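Local coordinates for protein adenylyltransferase VopS (Vibrio parahaemolyticus, PDB 3LET) that transfers AMP from ATP onto a threonine of the host Rho GTPases RhoA, Rac and Cdc42, so blocking effector binding and actin assembly, at residues 74-79 with 119-124; 125-130 with 226-231; 84-89 with 242-247. All coordinates share one frame; numbering follows the deposited sequence.

Contact 1: 74-79 with 119-124; sequences LETDSG and QMQAVF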
loop_
_atom_site.group_PDB
_atom_site.type_symbol
_atom_site.label_atom_id
_atom_site.label_comp_id
_atom_site.label_asym_id
_atom_site.label_seq_id
_atom_site.Cartn_x
_atom_site.Cartn_y
_atom_site.Cartn_z
ATOM N N LEU A 74 8.481 15.272 4.380
ATOM C CA LEU A 74 7.021 15.375 4.304
ATOM C C LEU A 74 6.569 16.744 3.779
ATOM O O LEU A 74 5.436 16.887 3.290
ATOM C CB LEU A 74 6.404 15.113 5.693
ATOM C CG LEU A 74 6.526 13.666 6.170
ATOM C CD1 LEU A 74 6.249 13.577 7.684
ATOM C CD2 LEU A 74 5.549 12.741 5.388
ATOM N N GLU A 75 7.420 17.772 3.892
ATOM C CA GLU A 75 7.024 19.080 3.378
ATOM C C GLU A 75 7.507 19.353 1.941
ATOM O O GLU A 75 7.224 20.417 1.396
ATOM C CB GLU A 75 7.508 20.197 4.302
ATOM C CG GLU A 75 6.902 20.132 5.692
ATOM C CD GLU A 75 5.377 20.050 5.670
ATOM O OE1 GLU A 75 4.750 20.869 4.962
ATOM O OE2 GLU A 75 4.810 19.168 6.359
ATOM N N THR A 76 8.250 18.429 1.337
ATOM C CA THR A 76 8.694 18.639 -0.061
ATOM C C THR A 76 7.502 18.515 -1.007
ATOM O O THR A 76 6.457 17.956 -0.641
ATOM C CB THR A 76 9.762 17.615 -0.504
ATOM O OG1 THR A 76 9.231 16.293 -0.417
ATOM C CG2 THR A 76 11.027 17.704 0.389
ATOM N N ASP A 77 7.648 19.025 -2.226
ATOM C CA ASP A 77 6.584 18.876 -3.202
ATOM C C ASP A 77 6.214 17.397 -3.387
ATOM O O ASP A 77 5.022 17.048 -3.413
ATOM C CB ASP A 77 7.005 19.479 -4.542
ATOM C CG ASP A 77 6.891 20.991 -4.553
ATOM O OD1 ASP A 77 6.601 21.571 -3.476
ATOM O OD2 ASP A 77 7.077 21.594 -5.635
ATOM N N SER A 78 7.200 16.516 -3.540
ATOM C CA SER A 78 6.860 15.091 -3.740
ATOM C C SER A 78 6.234 14.487 -2.489
ATOM O O SER A 78 5.347 13.649 -2.578
ATOM C CB SER A 78 8.072 14.257 -4.179
ATOM O OG SER A 78 9.139 14.387 -3.270
ATOM N N GLY A 79 6.657 14.940 -1.312
ATOM C CA GLY A 79 6.047 14.448 -0.094
ATOM C C GLY A 79 4.580 14.847 -0.015
ATOM O O GLY A 79 3.730 14.067 0.410
ATOM N N GLN A 119 18.231 13.587 -3.196
ATOM C CA GLN A 119 18.141 12.209 -3.654
ATOM C C GLN A 119 16.825 11.579 -3.233
ATOM O O GLN A 119 16.213 10.854 -4.006
ATOM C CB GLN A 119 19.311 11.376 -3.132
ATOM C CG GLN A 119 20.645 11.802 -3.748
ATOM C CD GLN A 119 21.838 11.194 -3.055
ATOM O OE1 GLN A 119 21.872 11.093 -1.832
ATOM N NE2 GLN A 119 22.832 10.790 -3.836
ATOM N N MET A 120 16.399 11.845 -2.005
ATOM C CA MET A 120 15.148 11.272 -1.517
ATOM C C MET A 120 13.920 11.873 -2.214
ATOM O O MET A 120 12.894 11.209 -2.367
ATOM C CB MET A 120 15.058 11.385 -0.003
ATOM C CG MET A 120 16.025 10.422 0.671
ATOM S SD MET A 120 15.888 10.397 2.449
ATOM C CE MET A 120 16.218 12.102 2.856
ATOM N N GLN A 121 13.999 13.125 -2.646
ATOM C CA GLN A 121 12.897 13.660 -3.455
ATOM C C GLN A 121 12.807 12.934 -4.779
ATOM O O GLN A 121 11.701 12.745 -5.303
ATOM C CB GLN A 121 13.049 15.165 -3.693
ATOM C CG GLN A 121 12.755 15.969 -2.434
ATOM C CD GLN A 121 12.966 17.453 -2.623
ATOM O OE1 GLN A 121 12.076 18.178 -3.093
ATOM N NE2 GLN A 121 14.157 17.917 -2.282
ATOM N N ALA A 122 13.940 12.532 -5.349
ATOM C CA ALA A 122 13.861 11.734 -6.576
ATOM C C ALA A 122 13.241 10.356 -6.293
ATOM O O ALA A 122 12.467 9.843 -7.101
ATOM C CB ALA A 122 15.256 11.600 -7.239
ATOM N N VAL A 123 13.553 9.757 -5.140
ATOM C CA VAL A 123 12.954 8.472 -4.787
ATOM C C VAL A 123 11.437 8.646 -4.666
ATOM O O VAL A 123 10.690 7.875 -5.230
ATOM C CB VAL A 123 13.530 7.903 -3.466
ATOM C CG1 VAL A 123 12.700 6.702 -2.976
ATOM C CG2 VAL A 123 15.010 7.516 -3.651
ATOM N N PHE A 124 10.994 9.683 -3.964
ATOM C CA PHE A 124 9.545 9.967 -3.803
ATOM C C PHE A 124 8.894 10.222 -5.163
ATOM O O PHE A 124 7.778 9.742 -5.433
ATOM C CB PHE A 124 9.324 11.233 -2.948
ATOM C CG PHE A 124 9.285 11.001 -1.451
ATOM C CD1 PHE A 124 9.697 9.808 -0.888
ATOM C CD2 PHE A 124 8.838 12.012 -0.610
ATOM C CE1 PHE A 124 9.666 9.616 0.469
ATOM C CE2 PHE A 124 8.820 11.829 0.763
ATOM C CZ PHE A 124 9.243 10.625 1.299
HETATM O O HOH W 1 10.212 20.402 -2.699
HETATM O O HOH W 2 9.984 17.005 -4.239
#

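Contact 2: 125-130 with 226-231; sequences DMEVMH and RGPNIS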
loop_
_atom_site.group_PDB
_atom_site.type_symbol
_atom_site.label_atom_id
_atom_site.label_comp_id
_atom_site.label_asym_id
_atom_site.label_seq_id
_atom_site.Cartn_x
_atom_site.Cartn_y
_atom_site.Cartn_z
ATOM N N ASP A 125 9.565 10.995 -6.031
ATOM C CA ASP A 125 8.991 11.316 -7.353
ATOM C C ASP A 125 8.751 10.028 -8.152
ATOM O O ASP A 125 7.770 9.919 -8.931
ATOM C CB ASP A 125 9.956 12.189 -8.170
ATOM C CG ASP A 125 9.846 13.700 -7.867
ATOM O OD1 ASP A 125 8.807 14.176 -7.384
ATOM O OD2 ASP A 125 10.821 14.429 -8.169
ATOM N N MET A 126 9.673 9.074 -8.036
ATOM C CA MET A 126 9.537 7.787 -8.754
ATOM C C MET A 126 8.338 7.048 -8.191
ATOM O O MET A 126 7.523 6.500 -8.947
ATOM C CB MET A 126 10.789 6.910 -8.601
ATOM C CG MET A 126 12.034 7.476 -9.285
ATOM S SD MET A 126 11.830 7.548 -11.063
ATOM C CE MET A 126 11.561 5.819 -11.457
ATOM N N GLU A 127 8.206 7.066 -6.879
ATOM C CA GLU A 127 7.071 6.366 -6.263
ATOM C C GLU A 127 5.771 7.014 -6.728
ATOM O O GLU A 127 4.836 6.324 -7.141
ATOM C CB GLU A 127 7.172 6.402 -4.746
ATOM C CG GLU A 127 6.006 5.687 -4.029
ATOM C CD GLU A 127 6.019 4.154 -4.184
ATOM O OE1 GLU A 127 6.903 3.608 -4.871
ATOM O OE2 GLU A 127 5.125 3.487 -3.597
ATOM N N VAL A 128 5.705 8.345 -6.689
ATOM C CA VAL A 128 4.499 9.046 -7.145
ATOM C C VAL A 128 4.162 8.666 -8.598
ATOM O O VAL A 128 3.011 8.390 -8.920
ATOM C CB VAL A 128 4.679 10.580 -7.050
ATOM C CG1 VAL A 128 3.534 11.313 -7.794
ATOM C CG2 VAL A 128 4.758 11.017 -5.576
ATOM N N MET A 129 5.163 8.661 -9.479
ATOM C CA MET A 129 4.928 8.279 -10.864
ATOM C C MET A 129 4.258 6.905 -10.965
ATOM O O MET A 129 3.367 6.676 -11.796
ATOM C CB MET A 129 6.261 8.213 -11.614
ATOM C CG MET A 129 6.777 9.537 -12.086
ATOM S SD MET A 129 8.228 9.311 -13.142
ATOM C CE MET A 129 7.566 8.104 -14.309
ATOM N N HIS A 130 4.735 5.974 -10.158
ATOM C CA HIS A 130 4.299 4.571 -10.284
ATOM C C HIS A 130 2.907 4.378 -9.742
ATOM O O HIS A 130 2.119 3.614 -10.300
ATOM C CB HIS A 130 5.299 3.654 -9.579
ATOM C CG HIS A 130 6.662 3.688 -10.203
ATOM N ND1 HIS A 130 7.812 3.358 -9.522
ATOM C CD2 HIS A 130 7.050 4.052 -11.452
ATOM C CE1 HIS A 130 8.853 3.491 -10.333
ATOM N NE2 HIS A 130 8.418 3.914 -11.505
ATOM N N ARG A 226 8.860 -3.431 1.133
ATOM C CA ARG A 226 9.462 -3.265 -0.185
ATOM C C ARG A 226 9.434 -1.776 -0.516
ATOM O O ARG A 226 8.375 -1.172 -0.472
ATOM C CB ARG A 226 8.678 -4.029 -1.249
ATOM C CG ARG A 226 9.321 -3.923 -2.628
ATOM C CD ARG A 226 8.479 -4.552 -3.722
ATOM N NE ARG A 226 7.188 -3.890 -3.889
ATOM C CZ ARG A 226 6.041 -4.395 -3.453
ATOM N NH1 ARG A 226 6.030 -5.580 -2.844
ATOM N NH2 ARG A 226 4.904 -3.747 -3.642
ATOM N N GLY A 227 10.580 -1.173 -0.801
ATOM C CA GLY A 227 10.636 0.265 -1.051
ATOM C C GLY A 227 10.329 0.626 -2.504
ATOM O O GLY A 227 10.163 -0.254 -3.327
ATOM N N PRO A 228 10.257 1.929 -2.817
ATOM C CA PRO A 228 10.061 2.397 -4.197
ATOM C C PRO A 228 11.076 1.799 -5.163
ATOM O O PRO A 228 12.241 1.612 -4.790
ATOM C CB PRO A 228 10.291 3.907 -4.095
ATOM C CG PRO A 228 9.898 4.235 -2.647
ATOM C CD PRO A 228 10.416 3.055 -1.862
ATOM N N ASN A 229 10.651 1.512 -6.392
ATOM C CA ASN A 229 11.570 0.955 -7.378
ATOM C C ASN A 229 12.149 2.119 -8.158
ATOM O O ASN A 229 11.412 2.875 -8.778
ATOM C CB ASN A 229 10.864 -0.040 -8.318
ATOM C CG ASN A 229 11.844 -0.799 -9.194
ATOM O OD1 ASN A 229 12.657 -0.194 -9.895
ATOM N ND2 ASN A 229 11.781 -2.128 -9.154
ATOM N N ILE A 230 13.463 2.310 -8.061
ATOM C CA ILE A 230 14.121 3.403 -8.776
ATOM C C ILE A 230 15.088 2.845 -9.816
ATOM O O ILE A 230 15.962 3.559 -10.315
ATOM C CB ILE A 230 14.913 4.330 -7.825
ATOM C CG1 ILE A 230 15.994 3.543 -7.080
ATOM C CG2 ILE A 230 13.964 5.028 -6.846
ATOM C CD1 ILE A 230 16.936 4.430 -6.269
ATOM N N SER A 231 14.899 1.568 -10.133
ATOM C CA SER A 231 15.786 0.820 -11.015
ATOM C C SER A 231 15.190 0.571 -12.388
ATOM O O SER A 231 15.761 -0.164 -13.168
ATOM C CB SER A 231 16.072 -0.549 -10.385
ATOM O OG SER A 231 16.796 -0.410 -9.180
HETATM O O HOH W 3 7.850 2.189 -6.910
#

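Contact 3: 84-89 with 242-247; sequences ALIGDD and EGMLKQ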
loop_
_atom_site.group_PDB
_atom_site.type_symbol
_atom_site.label_atom_id
_atom_site.label_comp_id
_atom_site.label_asym_id
_atom_site.label_seq_id
_atom_site.Cartn_x
_atom_site.Cartn_y
_atom_site.Cartn_z
ATOM N N ALA A 84 -1.211 13.466 -0.880
ATOM C CA ALA A 84 -2.476 13.607 -1.615
ATOM C C ALA A 84 -2.971 12.229 -2.084
ATOM O O ALA A 84 -4.177 11.991 -2.181
ATOM C CB ALA A 84 -2.294 14.558 -2.814
ATOM N N LEU A 85 -2.038 11.321 -2.360
ATOM C CA LEU A 85 -2.391 10.009 -2.896
ATOM C C LEU A 85 -2.752 8.972 -1.837
ATOM O O LEU A 85 -3.725 8.225 -2.010
ATOM C CB LEU A 85 -1.242 9.452 -3.744
ATOM C CG LEU A 85 -1.046 10.112 -5.118
ATOM C CD1 LEU A 85 0.342 9.837 -5.612
ATOM C CD2 LEU A 85 -2.066 9.556 -6.122
ATOM N N ILE A 86 -1.957 8.888 -0.762
ATOM C CA ILE A 86 -2.094 7.754 0.164
ATOM C C ILE A 86 -2.357 8.188 1.614
ATOM O O ILE A 86 -2.540 7.335 2.485
ATOM C CB ILE A 86 -0.862 6.803 0.096
ATOM C CG1 ILE A 86 0.394 7.522 0.593
ATOM C CG2 ILE A 86 -0.657 6.299 -1.343
ATOM C CD1 ILE A 86 1.646 6.651 0.550
ATOM N N GLY A 87 -2.389 9.498 1.841
ATOM C CA GLY A 87 -2.730 10.071 3.136
ATOM C C GLY A 87 -1.584 10.177 4.129
ATOM O O GLY A 87 -0.521 9.598 3.935
ATOM N N ASP A 88 -1.828 10.898 5.221
ATOM C CA ASP A 88 -0.780 11.228 6.206
ATOM C C ASP A 88 -0.075 10.063 6.864
ATOM O O ASP A 88 1.162 10.055 6.975
ATOM C CB ASP A 88 -1.383 12.091 7.309
ATOM C CG ASP A 88 -1.750 13.467 6.819
ATOM O OD1 ASP A 88 -1.132 13.919 5.829
ATOM O OD2 ASP A 88 -2.647 14.095 7.421
ATOM N N ASP A 89 -0.844 9.093 7.364
ATOM C CA ASP A 89 -0.220 7.959 8.060
ATOM C C ASP A 89 0.685 7.187 7.116
ATOM O O ASP A 89 1.819 6.817 7.471
ATOM C CB ASP A 89 -1.276 6.995 8.597
ATOM C CG ASP A 89 -2.087 7.586 9.748
ATOM O OD1 ASP A 89 -1.722 8.671 10.266
ATOM O OD2 ASP A 89 -3.093 6.950 10.135
ATOM N N GLU A 242 -0.355 -0.439 -0.614
ATOM C CA GLU A 242 -1.371 -0.596 0.400
ATOM C C GLU A 242 -2.105 0.723 0.589
ATOM O O GLU A 242 -3.316 0.731 0.741
ATOM C CB GLU A 242 -0.740 -1.063 1.704
ATOM C CG GLU A 242 -1.699 -1.064 2.883
ATOM C CD GLU A 242 -0.981 -1.463 4.171
ATOM O OE1 GLU A 242 -1.162 -2.614 4.598
ATOM O OE2 GLU A 242 -0.206 -0.650 4.732
ATOM N N GLY A 243 -1.387 1.843 0.571
ATOM C CA GLY A 243 -2.052 3.140 0.749
ATOM C C GLY A 243 -3.029 3.449 -0.411
ATOM O O GLY A 243 -4.105 4.004 -0.222
ATOM N N MET A 244 -2.627 3.095 -1.619
ATOM C CA MET A 244 -3.479 3.329 -2.803
ATOM C C MET A 244 -4.729 2.448 -2.725
ATOM O O MET A 244 -5.836 2.905 -3.034
ATOM C CB MET A 244 -2.696 3.033 -4.085
ATOM C CG MET A 244 -1.665 4.114 -4.489
ATOM S SD MET A 244 -2.356 5.762 -4.630
ATOM C CE MET A 244 -3.189 5.707 -6.247
ATOM N N LEU A 245 -4.574 1.190 -2.310
ATOM C CA LEU A 245 -5.757 0.324 -2.168
ATOM C C LEU A 245 -6.728 0.931 -1.133
ATOM O O LEU A 245 -7.964 0.976 -1.317
ATOM C CB LEU A 245 -5.343 -1.089 -1.730
ATOM C CG LEU A 245 -6.517 -2.033 -1.458
ATOM C CD1 LEU A 245 -7.433 -2.073 -2.673
ATOM C CD2 LEU A 245 -5.982 -3.437 -1.103
ATOM N N LYS A 246 -6.163 1.380 -0.016
ATOM C CA LYS A 246 -6.970 1.925 1.058
ATOM C C LYS A 246 -7.740 3.135 0.549
ATOM O O LYS A 246 -8.943 3.281 0.815
ATOM C CB LYS A 246 -6.061 2.303 2.237
ATOM C CG LYS A 246 -6.768 3.053 3.381
ATOM C CD LYS A 246 -5.763 3.331 4.487
ATOM C CE LYS A 246 -6.261 4.451 5.422
ATOM N NZ LYS A 246 -7.399 3.984 6.232
ATOM N N GLN A 247 -7.068 4.016 -0.196
ATOM C CA GLN A 247 -7.736 5.241 -0.665
ATOM C C GLN A 247 -8.725 4.865 -1.757
ATOM O O GLN A 247 -9.747 5.527 -1.948
ATOM C CB GLN A 247 -6.692 6.233 -1.239
ATOM C CG GLN A 247 -7.272 7.369 -2.081
ATOM C CD GLN A 247 -8.281 8.229 -1.331
ATOM O OE1 GLN A 247 -8.189 8.401 -0.109
ATOM N NE2 GLN A 247 -9.250 8.779 -2.069
HETATM O O HOH W 4 -4.477 5.581 1.930
#

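Contact 1: 74-79 with 119-124
T76 and Q121 cross obliquely, and the amide end of Q121 lies over the methyl side of the threonine: CD is 3.6 Å from T76 CG2, while OE1 stands 3.5 Å from T76 CB. The reach comes from the shape of Q121, whose CG is anti to its own carbonyl carbon (chi1 -73°) and whose chain runs on extended, carrying the amide across to the start of helix 77-86. There OE1 accepts from two waters, at 2.9 Å from water 1 and 2.7 Å from water 2. These waters in turn accept from D77 N and S78 N, so two backbone N-H groups of the first turn are linked to one side-chain oxygen of helix 113-139.

Nearer the interior, F124 points its CB at S78, and OG of S78 comes within 3.2 Å of that CB. The phenyl ring is turned edge-on to the helix start: S78 OG and G79 N both lie at its edge, near its plane, with CD2 of F124 3.7 Å from G79 N. The same G79 N donates to T76 OG1 at 3.0 Å with an N-H...O angle of 150°. T76 OG1 is also hydrogen-bonded to M73 O, and M73 itself packs against Q121 and F124. The bond from G79 N makes T76 a classic N-cap, and the arrangement is that of a capped helix start, following directly on helix 58-75, packed against the long helix 113-139.

Contact 2: 125-130 with 226-231
E127, H130 and N229 meet at one bridging water, water 3. It donates to E127 OE1 at 2.7 Å, accepts from N229 N at 2.9 Å, and is hydrogen-bonded to H130 ND1 at 2.9 Å. Two side chains one helical turn apart are thus joined through one oxygen to the backbone of loop 226-231, although no direct hydrogen bond spans the two segments.

The glutamate gets there by leaving the helix with CG anti to the backbone N (chi1 180°) and then bending at chi2. In this shape it crosses P228 at about a right angle, with OE1 3.4 Å from P228 CA and CB of E127 also packing on the proline ring. The other carboxylate oxygen, OE2, is hydrogen-bonded to S237 OG farther along the same loop, so the carboxylate is tied to the loop directly through OE2 and through water 3 at OE1.

The imidazole of H130 turns its edge to N229. N229 O lies in the ring plane, 3.1 Å from CE1, and water 3 is at the edge too, while M126 O sits over one face, offset toward the rim. M126 covers the next part of the loop: its CG meets I230 CG2 at 4.0 Å, the two side chains crossing at about a right angle, and I230 also touches Y102 of helix 88-102.

Within the loop, S231 N donates to N229 OD1 at 2.9 Å with an N-H...O angle of 151°, the donor tilted 26° from the carbonyl plane. This is an Asx turn, and the contact as a whole is an irregular loop from the Fic-family part of the chain packed against helix 113-139, with one water bridging E127, H130 and N229 N.

Contact 3: 84-89 with 242-247
M244 reaches from helix 238-255 to I86 and L85 with CG, SD and CE. From CB, the chain sets CG anti to the carbonyl carbon (chi1 -76°), where it comes 4.0 Å from I86 CG2. It then bends at chi2, and SD touches two neighbours on one side, 3.7 Å from I86 CG2 and 3.8 Å from L85 O. A further bend at chi3 turns CE to the leucine side chain, where it lies 4.0 Å from L85 CD2. M244 crosses I86 at about a right angle.

The backbones are close here: the CA atoms of I86 and G243 are 4.7 Å apart, an approach possible because G243 is a glycine; a CB there would clash with I86 CB, which lies 3.9 Å from G243 CA. Beside this meeting point, water 4 donates to I86 O and to G243 O, at 2.7 Å each, bridging the two carbonyls, G243 O also accepting from Q247 N. At the margin, CG of Q247 touches L85 O.

L131 and Q135 of helix 113-139 also touch M244, with L131 on I86 and Q135 on L85, while Y274 of helix 260-274 packs on M244. The methionine therefore sits where helices 77-86, 113-139, 238-255 and 260-274 converge.

In the fold
From the N terminus, the chain passes through the first segments of contacts 1 and 3 before any loop closes. Contact 1 closes first, over a largely helical stretch of 39 residues that returns along helix 113-139. Contact 2 opens immediately afterwards on the same helix, so contacts 1 and 2 are in series and touch, as where V123 meets P228. Contact 2 closes at loop 226-231, nested inside the 152-residue loop closed by contact 3, whereas contacts 1 and 3 cross. Contact 1 stays within the N-terminal part of the chain; contacts 2 and 3 tie that part to the Fic part, through a loop and helix 238-255 respectively.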